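PDB 6KNS: putative metal-dependent hydrolase from Bacillus subtilis, which binds two zinc ions in a metallo-beta-lactamase fold and is probably a hydrolase, perhaps related in activity to enzymes that process the 3' end of tRNA. Local coordinates for residues A[183-188]-A[217-222]; A[159-164]-A[193-198]; A[210-215]-A[238-243]. All coordinates share one frame; numbering follows the deposited sequence.

Contacts 1 and 2 meet at the dinuclear zinc site, their centres 11 Å apart. Asp161 of contact 2 bridges both zinc ions through OD2, and His217 of contact 1 binds one of the pair. The loop that follows strand 177-181 supplies a segment to each contact, and Gln188 O lies 2.9 Å from Asn197 ND2, a probable hydrogen bond between them. Contact 3 lies about 15 Å from the centres of the other two and pairs strand 212-216, which leads into His217, with edge strand 238-241. It touches contact 1 through Leu218 CD1, 3.6 Å from Ala242 O, and carries a calcium ion remote from the zinc pair.

Contact 1 (A[183-188]-A[217-222]); sequences NFYADQ and HLPHFG. With ZN (zinc ion), chain G.
The zinc-binding loop after strand 212-216 packs on the loop after strand 177-181, beside the dinuclear metal site of the metallo-beta-lactamase fold. His217 binds one zinc through NE2 at 2.1 Å, a site completed by Asp69, His70 and the bridging Asp161. The amide of Asn183 comes up to the imidazole edge on its ND1 side, near the ring plane, with the two planes 67° apart. Farther from the metal, Tyr185 OH donates to Phe221 O at 2.7 Å, on an in-plane lone pair. CG of Phe221 stands between its backbone N and carbonyl carbon (chi1 66°), bringing the ring toward 183-188, where the edge of Tyr185 meets its face (offset edge-to-face, centroids 5.4 Å apart); Tyr185 CE1 rests 3.7 Å from Pro219 CG. Gln188 approaches Phe221 tip to tip, amide perpendicular to the ring, with NE2 3.5 Å from CZ. Its OE1 accepts Tyr185 N at 2.9 Å in a nearly straight bond (172°) that fixes the amide rotation. Leu227 of helix 225-231 backs Tyr185 and Pro219; Leu87 of the second subunit packs on Phe221. The hydroxyl of the buried Tyr185 thus satisfies Phe221 O while its ring edge packs, joining the outer zinc-ligand loop to its neighbour.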
# COMPACT_ATOMS: atom_id res chain seq x y z
N ASN A 183 -17.74 0.03 10.74
CA ASN A 183 -17.17 1.33 10.41
C ASN A 183 -17.88 2.49 11.13
O ASN A 183 -17.36 3.59 11.10
CB ASN A 183 -17.23 1.54 8.89
CG ASN A 183 -16.03 2.35 8.36
OD1 ASN A 183 -15.57 3.32 8.98
ND2 ASN A 183 -15.51 1.93 7.25
N PHE A 184 -19.05 2.24 11.74
CA PHE A 184 -19.86 3.28 12.39
C PHE A 184 -20.26 2.94 13.83
O PHE A 184 -20.35 1.77 14.17
CB PHE A 184 -21.13 3.55 11.56
CG PHE A 184 -20.86 4.30 10.29
CD1 PHE A 184 -21.00 5.65 10.23
CD2 PHE A 184 -20.44 3.63 9.16
CE1 PHE A 184 -20.73 6.35 9.02
CE2 PHE A 184 -20.16 4.31 7.97
CZ PHE A 184 -20.31 5.65 7.90
N TYR A 185 -20.50 3.98 14.65
CA TYR A 185 -20.89 3.84 16.06
C TYR A 185 -22.40 3.64 16.15
O TYR A 185 -23.12 3.85 15.18
CB TYR A 185 -20.43 5.07 16.88
CG TYR A 185 -18.91 5.15 17.00
CD1 TYR A 185 -18.12 5.78 16.03
CD2 TYR A 185 -18.24 4.49 18.03
CE1 TYR A 185 -16.72 5.82 16.14
CE2 TYR A 185 -16.85 4.51 18.15
CZ TYR A 185 -16.10 5.16 17.18
OH TYR A 185 -14.74 5.19 17.31
N ALA A 186 -22.86 3.26 17.34
CA ALA A 186 -24.25 2.83 17.57
C ALA A 186 -25.25 3.89 17.22
O ALA A 186 -26.35 3.57 16.78
CB ALA A 186 -24.44 2.39 19.05
N ASP A 187 -24.89 5.16 17.39
CA ASP A 187 -25.83 6.26 17.10
C ASP A 187 -25.92 6.59 15.63
O ASP A 187 -26.74 7.41 15.27
CB ASP A 187 -25.46 7.55 17.86
CG ASP A 187 -24.10 8.12 17.46
OD1 ASP A 187 -23.07 7.46 17.75
OD2 ASP A 187 -24.05 9.23 16.85
N GLN A 188 -25.07 6.00 14.79
CA GLN A 188 -24.93 6.43 13.41
C GLN A 188 -25.50 5.37 12.46
O GLN A 188 -25.47 4.17 12.78
CB GLN A 188 -23.45 6.60 13.02
CG GLN A 188 -22.63 7.68 13.75
CD GLN A 188 -21.19 7.62 13.30
OE1 GLN A 188 -20.46 6.66 13.59
NE2 GLN A 188 -20.77 8.63 12.52
N HIS A 217 -12.55 -2.99 10.24
CA HIS A 217 -12.84 -1.94 9.26
C HIS A 217 -13.17 -0.66 9.99
O HIS A 217 -14.17 -0.00 9.73
CB HIS A 217 -13.97 -2.35 8.35
CG HIS A 217 -13.90 -1.76 6.98
ND1 HIS A 217 -14.41 -0.52 6.68
CD2 HIS A 217 -13.32 -2.23 5.84
CE1 HIS A 217 -14.20 -0.26 5.40
NE2 HIS A 217 -13.53 -1.28 4.87
N LEU A 218 -12.26 -0.30 10.89
CA LEU A 218 -12.51 0.66 11.96
C LEU A 218 -12.49 2.10 11.46
O LEU A 218 -11.82 2.42 10.47
CB LEU A 218 -11.44 0.49 13.04
CG LEU A 218 -11.36 -0.88 13.68
CD1 LEU A 218 -10.11 -0.95 14.65
CD2 LEU A 218 -12.70 -1.20 14.37
N PRO A 219 -13.22 2.99 12.16
CA PRO A 219 -13.27 4.41 11.78
C PRO A 219 -12.06 5.19 12.30
O PRO A 219 -11.31 4.69 13.11
CB PRO A 219 -14.53 4.91 12.48
CG PRO A 219 -14.68 4.02 13.68
CD PRO A 219 -14.16 2.67 13.24
N HIS A 220 -11.87 6.41 11.80
CA HIS A 220 -10.75 7.26 12.17
C HIS A 220 -11.20 8.38 13.12
O HIS A 220 -10.63 9.47 13.11
CB HIS A 220 -10.12 7.85 10.88
CG HIS A 220 -9.60 6.79 9.95
ND1 HIS A 220 -8.28 6.39 9.95
CD2 HIS A 220 -10.23 5.98 9.07
CE1 HIS A 220 -8.11 5.41 9.09
NE2 HIS A 220 -9.28 5.15 8.52
N PHE A 221 -12.22 8.14 13.93
CA PHE A 221 -12.62 9.11 14.97
C PHE A 221 -13.30 8.32 16.08
O PHE A 221 -13.68 7.17 15.90
CB PHE A 221 -13.59 10.16 14.41
CG PHE A 221 -14.90 9.60 13.99
CD1 PHE A 221 -15.03 8.94 12.78
CD2 PHE A 221 -16.01 9.66 14.84
CE1 PHE A 221 -16.28 8.37 12.38
CE2 PHE A 221 -17.23 9.10 14.47
CZ PHE A 221 -17.37 8.45 13.24
N GLY A 222 -13.46 8.94 17.23
CA GLY A 222 -14.18 8.30 18.34
C GLY A 222 -13.32 7.41 19.22
O GLY A 222 -12.10 7.31 19.03
ZN ZN G . -13.58 -1.42 2.77

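Contact 2 (A[159-164]-A[193-198]); sequences TADSSY and AGHMNS. With ZN (zinc ion), chain H; ZN (zinc ion), chain G.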
# COMPACT_ATOMS: atom_id res chain seq x y z
N THR A 159 -17.49 -10.72 7.08
CA THR A 159 -18.56 -9.99 6.41
C THR A 159 -18.06 -9.20 5.19
O THR A 159 -18.87 -8.70 4.42
CB THR A 159 -19.23 -8.94 7.34
OG1 THR A 159 -18.26 -7.94 7.70
CG2 THR A 159 -19.80 -9.58 8.59
N ALA A 160 -16.75 -9.05 5.02
CA ALA A 160 -16.25 -8.04 4.13
C ALA A 160 -16.99 -6.73 4.47
O ALA A 160 -17.28 -6.46 5.66
CB ALA A 160 -16.43 -8.44 2.66
N ASP A 161 -17.29 -5.92 3.47
CA ASP A 161 -17.98 -4.66 3.68
C ASP A 161 -19.43 -4.80 3.34
O ASP A 161 -19.77 -5.29 2.27
CB ASP A 161 -17.45 -3.60 2.75
CG ASP A 161 -16.05 -3.14 3.10
OD1 ASP A 161 -15.32 -3.78 3.91
OD2 ASP A 161 -15.73 -2.09 2.57
N SER A 162 -20.30 -4.31 4.21
CA SER A 162 -21.75 -4.34 3.93
C SER A 162 -22.52 -3.44 4.87
O SER A 162 -22.10 -3.22 6.01
CB SER A 162 -22.25 -5.77 4.11
OG SER A 162 -23.58 -5.93 3.65
N SER A 163 -23.64 -2.91 4.41
CA SER A 163 -24.68 -2.46 5.33
C SER A 163 -25.50 -3.69 5.74
O SER A 163 -25.35 -4.79 5.18
CB SER A 163 -25.60 -1.39 4.70
OG SER A 163 -26.29 -1.90 3.57
N TYR A 164 -26.37 -3.50 6.72
CA TYR A 164 -26.99 -4.63 7.40
C TYR A 164 -27.94 -5.41 6.46
O TYR A 164 -28.62 -4.79 5.65
CB TYR A 164 -27.75 -4.17 8.69
CG TYR A 164 -28.54 -5.33 9.27
CD1 TYR A 164 -27.91 -6.29 10.06
CD2 TYR A 164 -29.86 -5.53 8.93
CE1 TYR A 164 -28.61 -7.39 10.54
CE2 TYR A 164 -30.56 -6.62 9.39
CZ TYR A 164 -29.93 -7.55 10.18
OH TYR A 164 -30.65 -8.62 10.63
N ALA A 193 -23.43 4.62 3.16
CA ALA A 193 -22.05 4.26 2.80
C ALA A 193 -21.82 2.77 2.57
O ALA A 193 -20.70 2.36 2.27
CB ALA A 193 -21.06 4.77 3.90
N GLY A 194 -22.84 1.95 2.73
CA GLY A 194 -22.65 0.50 2.60
C GLY A 194 -21.85 -0.14 3.73
O GLY A 194 -21.07 -1.08 3.51
N HIS A 195 -22.05 0.38 4.93
CA HIS A 195 -21.37 -0.11 6.14
C HIS A 195 -22.33 -0.39 7.29
O HIS A 195 -23.50 -0.03 7.26
CB HIS A 195 -20.29 0.87 6.60
CG HIS A 195 -19.15 1.03 5.65
ND1 HIS A 195 -18.38 -0.04 5.21
CD2 HIS A 195 -18.64 2.13 5.06
CE1 HIS A 195 -17.44 0.41 4.40
NE2 HIS A 195 -17.60 1.72 4.26
N MET A 196 -21.81 -1.05 8.31
CA MET A 196 -22.58 -1.36 9.52
C MET A 196 -22.07 -0.64 10.76
O MET A 196 -20.94 -0.16 10.78
CB MET A 196 -22.55 -2.87 9.76
CG MET A 196 -23.58 -3.62 8.90
SD MET A 196 -23.71 -5.37 9.32
CE MET A 196 -22.13 -5.98 8.71
N ASN A 197 -22.92 -0.57 11.78
CA ASN A 197 -22.50 -0.11 13.09
C ASN A 197 -22.39 -1.26 14.11
O ASN A 197 -22.64 -2.44 13.82
CB ASN A 197 -23.39 1.04 13.61
CG ASN A 197 -24.84 0.60 13.95
OD1 ASN A 197 -25.14 -0.58 14.17
ND2 ASN A 197 -25.72 1.58 13.99
N SER A 198 -21.98 -0.88 15.30
CA SER A 198 -21.79 -1.79 16.41
C SER A 198 -23.02 -2.62 16.76
O SER A 198 -22.90 -3.82 17.01
CB SER A 198 -21.30 -0.97 17.64
OG SER A 198 -22.13 0.20 17.81
ZN ZN H . -15.63 -1.26 0.36
ZN ZN G . -13.58 -1.42 2.77
O HOH W 1 -26.07 -0.72 8.10
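Asp161 and His195 meet at the zinc pair, the carboxylate OD2 lying in the imidazole plane 3.5 Å from His195 CE1. CG of Asp161 is anti to the carbonyl carbon (chi1 -71°), and OD2 bridges the metals, 2.3 Å from the zinc shared with His217 and 2.4 Å from the other. His195 ND1 is hydrogen-bonded to Glu181, which helps to set the rotation of the ring. Met196 lies against the 162-164 backbone: CG sits 3.3 Å from Ser162 O and close to Tyr164 N, and the bend at chi3 (-70°) carries CE back toward Thr159 CG2. The sulfur lies at the edge of the Tyr164 ring, whose hydroxyl is bonded to Asp166. Ser162 OG is turned onto Ser163 O at 2.6 Å, along a lone pair in the carbonyl plane. No direct hydrogen bond joins the two backbones; instead, CA of Ser163 lies 3.3 Å from His195 O, and a water bridges that same oxygen to Tyr164 N. Gly194, at positive phi, presents its O to ND1 of the zinc ligand His140, a second-shell link. An aspartate whose one oxygen bridges two zinc ions is characteristic of the dinuclear site of the metallo-beta-lactamase fold, consistent with the short-form RNase Z relatives.

Contact 3 (A[210-215]-A[238-243]); sequences AGELLL and EVNIAK. With CA (calcium ion), chain E.
Leu213 and Leu215 pair with strand 238-241 in parallel register, facing Val239 and Ile241. Leu213 N donates to Glu238 O and its O accepts Asn240 N; Leu215 then repeats the pattern with Asn240 O and Ala242 N, so four bonds of 2.8 to 2.9 Å zip the strands together. On the face with Leu213 and Val239, CG of Leu215 stands anti to its carbonyl carbon (chi1 -57°), and beyond it CD1 reaches 3.7 Å from Val239 CG1 and also meets Ile241 CD1. Ala231 of helix 225-231, which links the strands in a beta-alpha-beta unit, packs on Leu215 and Val239, Leu227 on Leu215, and helix 198-208 on Leu213 and Leu215. The other face is polar at one end. There Glu212 and Glu238 lie side by side, pointing the same way, with their OE1 atoms 3.7 Å apart. Both carboxylate oxygens of Glu238 bind a calcium ion, OE1 at 2.5 Å, and a calcium-bound water donates to Glu212 OE2 at 2.7 Å. Asn240 ND2 gives Glu238 OE2 a nearly straight bond (174°), although it meets that oxygen from above the carboxylate plane, 58° out of it. A second water links the same amide nitrogen to Glu212 OE2. Farther along this face, Phe246 packs on Leu214 and Asn240. The calcium, the amide and the two waters would offset the repulsion between the neighbouring carboxylates and probably favour their ionised forms.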
# COMPACT_ATOMS: atom_id res chain seq x y z
N ALA A 210 -22.95 -16.82 17.01
CA ALA A 210 -21.50 -16.84 16.78
C ALA A 210 -20.76 -17.11 18.09
O ALA A 210 -21.17 -16.62 19.14
CB ALA A 210 -21.04 -15.53 16.15
N GLY A 211 -19.69 -17.88 18.03
CA GLY A 211 -18.86 -18.15 19.19
C GLY A 211 -18.26 -16.88 19.76
O GLY A 211 -18.15 -16.73 20.97
N GLU A 212 -17.83 -15.98 18.89
CA GLU A 212 -17.35 -14.70 19.34
C GLU A 212 -17.33 -13.72 18.18
O GLU A 212 -17.46 -14.14 17.02
CB GLU A 212 -15.96 -14.82 19.97
CG GLU A 212 -14.82 -15.03 18.99
CD GLU A 212 -13.49 -15.23 19.70
OE1 GLU A 212 -13.27 -16.37 20.13
OE2 GLU A 212 -12.67 -14.27 19.78
N LEU A 213 -17.16 -12.44 18.50
CA LEU A 213 -17.26 -11.36 17.53
C LEU A 213 -15.99 -10.50 17.54
O LEU A 213 -15.51 -10.12 18.61
CB LEU A 213 -18.51 -10.51 17.81
CG LEU A 213 -18.77 -9.27 16.95
CD1 LEU A 213 -18.86 -9.68 15.46
CD2 LEU A 213 -20.02 -8.51 17.41
N LEU A 214 -15.47 -10.23 16.34
CA LEU A 214 -14.31 -9.34 16.14
C LEU A 214 -14.70 -8.19 15.23
O LEU A 214 -15.09 -8.40 14.10
CB LEU A 214 -13.14 -10.09 15.50
CG LEU A 214 -11.84 -9.29 15.30
CD1 LEU A 214 -11.19 -8.95 16.66
CD2 LEU A 214 -10.84 -10.05 14.44
N LEU A 215 -14.60 -6.98 15.76
CA LEU A 215 -15.00 -5.80 15.06
C LEU A 215 -13.82 -5.22 14.30
O LEU A 215 -12.75 -5.04 14.86
CB LEU A 215 -15.55 -4.78 16.07
CG LEU A 215 -16.72 -5.27 16.94
CD1 LEU A 215 -17.11 -4.19 17.99
CD2 LEU A 215 -17.94 -5.68 16.10
N GLU A 238 -18.27 -12.98 23.71
CA GLU A 238 -17.03 -12.23 23.63
C GLU A 238 -16.98 -11.34 22.38
O GLU A 238 -17.26 -11.78 21.26
CB GLU A 238 -15.84 -13.19 23.59
CG GLU A 238 -14.50 -12.49 23.80
CD GLU A 238 -13.31 -13.43 23.58
OE1 GLU A 238 -13.51 -14.65 23.41
OE2 GLU A 238 -12.16 -12.93 23.54
N VAL A 239 -16.57 -10.09 22.59
CA VAL A 239 -16.38 -9.10 21.55
C VAL A 239 -15.00 -8.42 21.72
O VAL A 239 -14.69 -7.85 22.79
CB VAL A 239 -17.48 -7.99 21.57
CG1 VAL A 239 -17.29 -7.02 20.37
CG2 VAL A 239 -18.90 -8.60 21.57
N ASN A 240 -14.20 -8.46 20.65
CA ASN A 240 -12.91 -7.81 20.57
C ASN A 240 -12.85 -6.79 19.44
O ASN A 240 -13.62 -6.85 18.47
CB ASN A 240 -11.80 -8.85 20.37
CG ASN A 240 -11.72 -9.80 21.54
OD1 ASN A 240 -11.41 -9.39 22.63
ND2 ASN A 240 -12.02 -11.07 21.32
N ILE A 241 -11.93 -5.85 19.59
CA ILE A 241 -11.59 -4.86 18.57
C ILE A 241 -10.35 -5.39 17.84
O ILE A 241 -9.36 -5.73 18.46
CB ILE A 241 -11.27 -3.50 19.21
CG1 ILE A 241 -12.45 -3.01 20.09
CG2 ILE A 241 -10.97 -2.44 18.14
CD1 ILE A 241 -13.79 -3.08 19.35
N ALA A 242 -10.43 -5.44 16.52
CA ALA A 242 -9.33 -5.87 15.67
C ALA A 242 -8.11 -4.92 15.82
O ALA A 242 -8.30 -3.73 16.02
CB ALA A 242 -9.80 -5.88 14.19
N LYS A 243 -6.90 -5.44 15.70
CA LYS A 243 -5.67 -4.64 15.54
C LYS A 243 -4.67 -5.48 14.77
O LYS A 243 -4.78 -6.71 14.79
CB LYS A 243 -5.09 -4.23 16.92
CG LYS A 243 -4.68 -5.44 17.87
CD LYS A 243 -3.73 -5.01 19.04
CE LYS A 243 -4.38 -3.98 19.95
NZ LYS A 243 -3.49 -3.61 21.10
CA CA E . -11.14 -15.29 23.60
O HOH W 2 -12.82 -11.78 18.93
O HOH W 3 -10.45 -14.79 21.28